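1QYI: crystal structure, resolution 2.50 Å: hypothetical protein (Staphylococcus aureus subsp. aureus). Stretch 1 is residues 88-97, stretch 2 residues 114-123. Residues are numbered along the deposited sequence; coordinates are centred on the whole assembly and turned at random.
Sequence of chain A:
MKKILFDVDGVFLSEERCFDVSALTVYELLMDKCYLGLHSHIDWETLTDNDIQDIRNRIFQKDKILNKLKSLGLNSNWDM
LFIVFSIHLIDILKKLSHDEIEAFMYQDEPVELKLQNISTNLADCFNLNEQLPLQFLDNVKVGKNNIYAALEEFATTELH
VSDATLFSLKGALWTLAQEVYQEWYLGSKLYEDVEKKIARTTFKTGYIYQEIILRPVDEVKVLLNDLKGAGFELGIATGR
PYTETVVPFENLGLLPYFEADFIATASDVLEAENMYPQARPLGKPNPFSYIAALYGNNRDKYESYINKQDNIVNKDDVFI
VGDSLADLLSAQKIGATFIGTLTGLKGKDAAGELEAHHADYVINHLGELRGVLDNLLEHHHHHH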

# COMPACT_ATOMS: atom_id res chain seq x y z
N HIS A 88 -9.16 -7.82 -18.02
CA HIS A 88 -10.29 -8.73 -18.06
C HIS A 88 -11.50 -8.04 -18.64
O HIS A 88 -12.33 -8.67 -19.30
N LEU A 89 -11.62 -6.74 -18.39
CA LEU A 89 -12.75 -5.99 -18.90
C LEU A 89 -12.65 -5.96 -20.42
O LEU A 89 -13.60 -6.30 -21.12
N ILE A 90 -11.49 -5.56 -20.92
CA ILE A 90 -11.24 -5.49 -22.35
C ILE A 90 -11.49 -6.88 -22.98
O ILE A 90 -11.99 -6.98 -24.09
N ASP A 91 -11.15 -7.93 -22.23
CA ASP A 91 -11.32 -9.30 -22.68
C ASP A 91 -12.79 -9.69 -22.86
O ASP A 91 -13.16 -10.41 -23.79
N ILE A 92 -13.63 -9.22 -21.94
CA ILE A 92 -15.06 -9.48 -21.97
C ILE A 92 -15.72 -8.60 -23.04
O ILE A 92 -16.69 -9.01 -23.69
N LEU A 93 -15.19 -7.40 -23.23
CA LEU A 93 -15.74 -6.47 -24.22
C LEU A 93 -15.48 -6.89 -25.66
O LEU A 93 -16.16 -6.41 -26.57
N LYS A 94 -14.50 -7.76 -25.87
CA LYS A 94 -14.18 -8.21 -27.22
C LYS A 94 -15.09 -9.36 -27.62
O LYS A 94 -14.92 -9.96 -28.68
N LYS A 95 -16.06 -9.67 -26.76
CA LYS A 95 -17.01 -10.75 -27.03
C LYS A 95 -18.37 -10.17 -27.45
O LYS A 95 -19.25 -10.91 -27.89
N LEU A 96 -18.53 -8.86 -27.32
CA LEU A 96 -19.78 -8.19 -27.71
C LEU A 96 -19.60 -7.57 -29.09
O LEU A 96 -18.49 -7.49 -29.61
N SER A 97 -20.71 -7.12 -29.68
CA SER A 97 -20.67 -6.50 -31.00
C SER A 97 -20.06 -5.11 -30.87
O SER A 97 -20.05 -4.54 -29.78
N LYS A 114 -22.93 1.15 -16.22
CA LYS A 114 -22.77 0.62 -17.57
C LYS A 114 -22.16 -0.78 -17.52
O LYS A 114 -22.28 -1.56 -18.48
N LEU A 115 -21.49 -1.10 -16.42
CA LEU A 115 -20.89 -2.42 -16.28
C LEU A 115 -22.02 -3.44 -16.12
O LEU A 115 -21.91 -4.58 -16.58
N GLN A 116 -23.10 -3.02 -15.48
CA GLN A 116 -24.25 -3.90 -15.24
C GLN A 116 -25.04 -4.30 -16.49
O GLN A 116 -26.00 -5.08 -16.41
N ASN A 117 -24.63 -3.80 -17.65
CA ASN A 117 -25.32 -4.10 -18.89
C ASN A 117 -24.45 -4.80 -19.92
O ASN A 117 -24.64 -4.63 -21.13
N ILE A 118 -23.51 -5.62 -19.46
CA ILE A 118 -22.62 -6.31 -20.38
C ILE A 118 -22.85 -7.81 -20.39
O ILE A 118 -22.87 -8.43 -21.46
N SER A 119 -23.04 -8.39 -19.21
CA SER A 119 -23.25 -9.82 -19.05
C SER A 119 -24.49 -10.33 -19.78
O SER A 119 -24.52 -11.48 -20.24
N THR A 120 -25.51 -9.49 -19.90
CA THR A 120 -26.74 -9.88 -20.57
C THR A 120 -26.58 -10.03 -22.09
O THR A 120 -27.39 -10.68 -22.75
N ASN A 121 -25.52 -9.43 -22.63
CA ASN A 121 -25.25 -9.47 -24.07
C ASN A 121 -24.19 -10.48 -24.48
O ASN A 121 -23.71 -10.47 -25.62
N LEU A 122 -23.82 -11.35 -23.54
CA LEU A 122 -22.83 -12.40 -23.78
C LEU A 122 -23.49 -13.60 -24.43
O LEU A 122 -24.31 -14.28 -23.81
N ALA A 123 -23.12 -13.86 -25.68
CA ALA A 123 -23.68 -14.97 -26.44
C ALA A 123 -23.42 -16.30 -25.75
O ALA A 123 -24.35 -17.05 -25.44

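The contact between these stretches is built almost wholly from aliphatic side chains, and no hydrogen bond crosses it. About 367 Å² is buried, both sides summed, and the backbones draw closer along the contact, from 9.3 Å between the CA atoms of Leu89 and Leu115 to 6.5 Å between those of Leu96 and Leu122.

Ile118 is the apolar hub. Its CA-to-CB bond points toward stretch 1, and with chi1 m and chi2 t it meets four residues. Its CD1 lies 3.8 Å from Leu93 CD2 and 4.4 Å from Leu89 CD1; its CG2 lies 3.7 Å from Leu96 CD1 and 4.0 Å from Ile92 CG2. Ile92, also m,t, points toward stretch 2 as well, and its CG2 reaches Leu122 CD2 at 4.2 Å.

The leucines work differently, since none starts out toward the partner. Leu93 (m,t) even leaves its backbone away from stretch 2, yet its end comes nearer. Leu89 is t,p and Leu115 m,t; both set out sideways, and their tips meet at 3.9 Å between Leu89 CD1 and Leu115 CD2. Leu96 and Leu122, again m,t, repeat the pattern, with Leu96 CD2 4.1 Å from Leu122 CD2. The rule is that a sideways leucine can still fill the gap through its methyls.

Where backbone and polar residues enter, they offer carbon surface or simple proximity. Leu96 CD2 sits 3.2 Å from the carbonyl Asn121 O, a tight van der Waals approach, and 3.7 Å from Asn121 CB. Lys95, m at all four chi angles, lays its CB 4.1 Å from Leu122 CD2, so its aliphatic base borders the cluster.

Away from the contact, Lys94 NZ, Ser97 OG and Lys114 NZ hydrogen-bond elsewhere in the structure, Ser97 as a helix N-cap.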

# COMPACT_ATOMS: atom_id res chain seq x y z
CB HIS A 88 -10.62 -9.26 -16.67
CG HIS A 88 -9.58 -10.18 -16.12
ND1 HIS A 88 -8.97 -11.16 -16.90
CD2 HIS A 88 -9.04 -10.30 -14.89
CE1 HIS A 88 -8.11 -11.83 -16.16
NE2 HIS A 88 -8.12 -11.32 -14.94
CB LEU A 89 -12.77 -4.57 -18.34
CG LEU A 89 -13.91 -3.68 -18.88
CD1 LEU A 89 -15.24 -4.34 -18.60
CD2 LEU A 89 -13.83 -2.31 -18.27
CB ILE A 90 -9.76 -5.02 -22.63
CG1 ILE A 90 -9.61 -3.55 -22.26
CG2 ILE A 90 -9.40 -5.19 -24.10
CD1 ILE A 90 -8.18 -3.13 -22.00
CB ASP A 91 -10.62 -10.25 -21.70
CG ASP A 91 -10.42 -11.64 -22.27
OD1 ASP A 91 -10.15 -11.76 -23.49
OD2 ASP A 91 -10.47 -12.62 -21.49
CB ILE A 92 -15.71 -9.19 -20.57
CG1 ILE A 92 -15.05 -10.07 -19.51
CG2 ILE A 92 -17.20 -9.47 -20.60
CD1 ILE A 92 -15.53 -9.80 -18.11
CB LEU A 93 -15.20 -5.07 -24.01
CG LEU A 93 -15.65 -4.39 -22.72
CD1 LEU A 93 -14.86 -3.12 -22.54
CD2 LEU A 93 -17.14 -4.11 -22.77
CB LYS A 94 -12.71 -8.63 -27.28
CG LYS A 94 -12.17 -8.87 -28.68
CD LYS A 94 -10.68 -9.15 -28.65
CE LYS A 94 -10.35 -10.42 -27.89
NZ LYS A 94 -8.88 -10.64 -27.77
CB LYS A 95 -17.19 -11.63 -25.79
CG LYS A 95 -15.90 -12.27 -25.28
CD LYS A 95 -15.44 -13.44 -26.14
CE LYS A 95 -16.26 -14.70 -25.87
NZ LYS A 95 -16.00 -15.26 -24.50
CB LEU A 96 -20.15 -7.10 -26.71
CG LEU A 96 -20.25 -7.42 -25.22
CD1 LEU A 96 -20.70 -6.18 -24.47
CD2 LEU A 96 -21.21 -8.57 -24.98
CB SER A 97 -22.08 -6.35 -31.58
OG SER A 97 -22.78 -5.28 -30.97
CB LYS A 114 -21.90 1.55 -18.42
CG LYS A 114 -22.58 2.90 -18.71
CD LYS A 114 -21.86 3.70 -19.80
CE LYS A 114 -20.43 4.04 -19.42
NZ LYS A 114 -19.76 4.81 -20.52
CB LEU A 115 -19.95 -2.47 -15.06
CG LEU A 115 -18.56 -1.81 -15.20
CD1 LEU A 115 -17.88 -1.76 -13.84
CD2 LEU A 115 -17.71 -2.60 -16.19
CB GLN A 116 -25.19 -3.22 -14.26
CG GLN A 116 -24.49 -2.74 -13.01
CD GLN A 116 -25.37 -1.86 -12.15
OE1 GLN A 116 -24.99 -1.45 -11.06
NE2 GLN A 116 -26.55 -1.54 -12.66
CB ASN A 117 -25.86 -2.80 -19.50
CG ASN A 117 -26.78 -2.05 -18.55
OD1 ASN A 117 -27.62 -2.66 -17.88
ND2 ASN A 117 -26.63 -0.74 -18.50
CB ILE A 118 -21.15 -6.02 -20.02
CG1 ILE A 118 -20.83 -4.54 -20.26
CG2 ILE A 118 -20.23 -6.88 -20.83
CD1 ILE A 118 -19.48 -4.12 -19.74
CB SER A 119 -23.35 -10.14 -17.55
OG SER A 119 -23.16 -11.53 -17.30
CB THR A 120 -27.87 -8.86 -20.30
OG1 THR A 120 -27.57 -7.61 -20.94
CG2 THR A 120 -28.03 -8.63 -18.79
CB ASN A 121 -24.83 -8.08 -24.55
CG ASN A 121 -25.94 -7.07 -24.44
OD1 ASN A 121 -25.72 -5.91 -24.10
ND2 ASN A 121 -27.16 -7.50 -24.75
CB LEU A 122 -22.20 -12.84 -22.46
CG LEU A 122 -21.17 -11.88 -21.87
CD1 LEU A 122 -20.75 -12.36 -20.50
CD2 LEU A 122 -19.99 -11.79 -22.81
CB ALA A 123 -23.08 -14.99 -27.84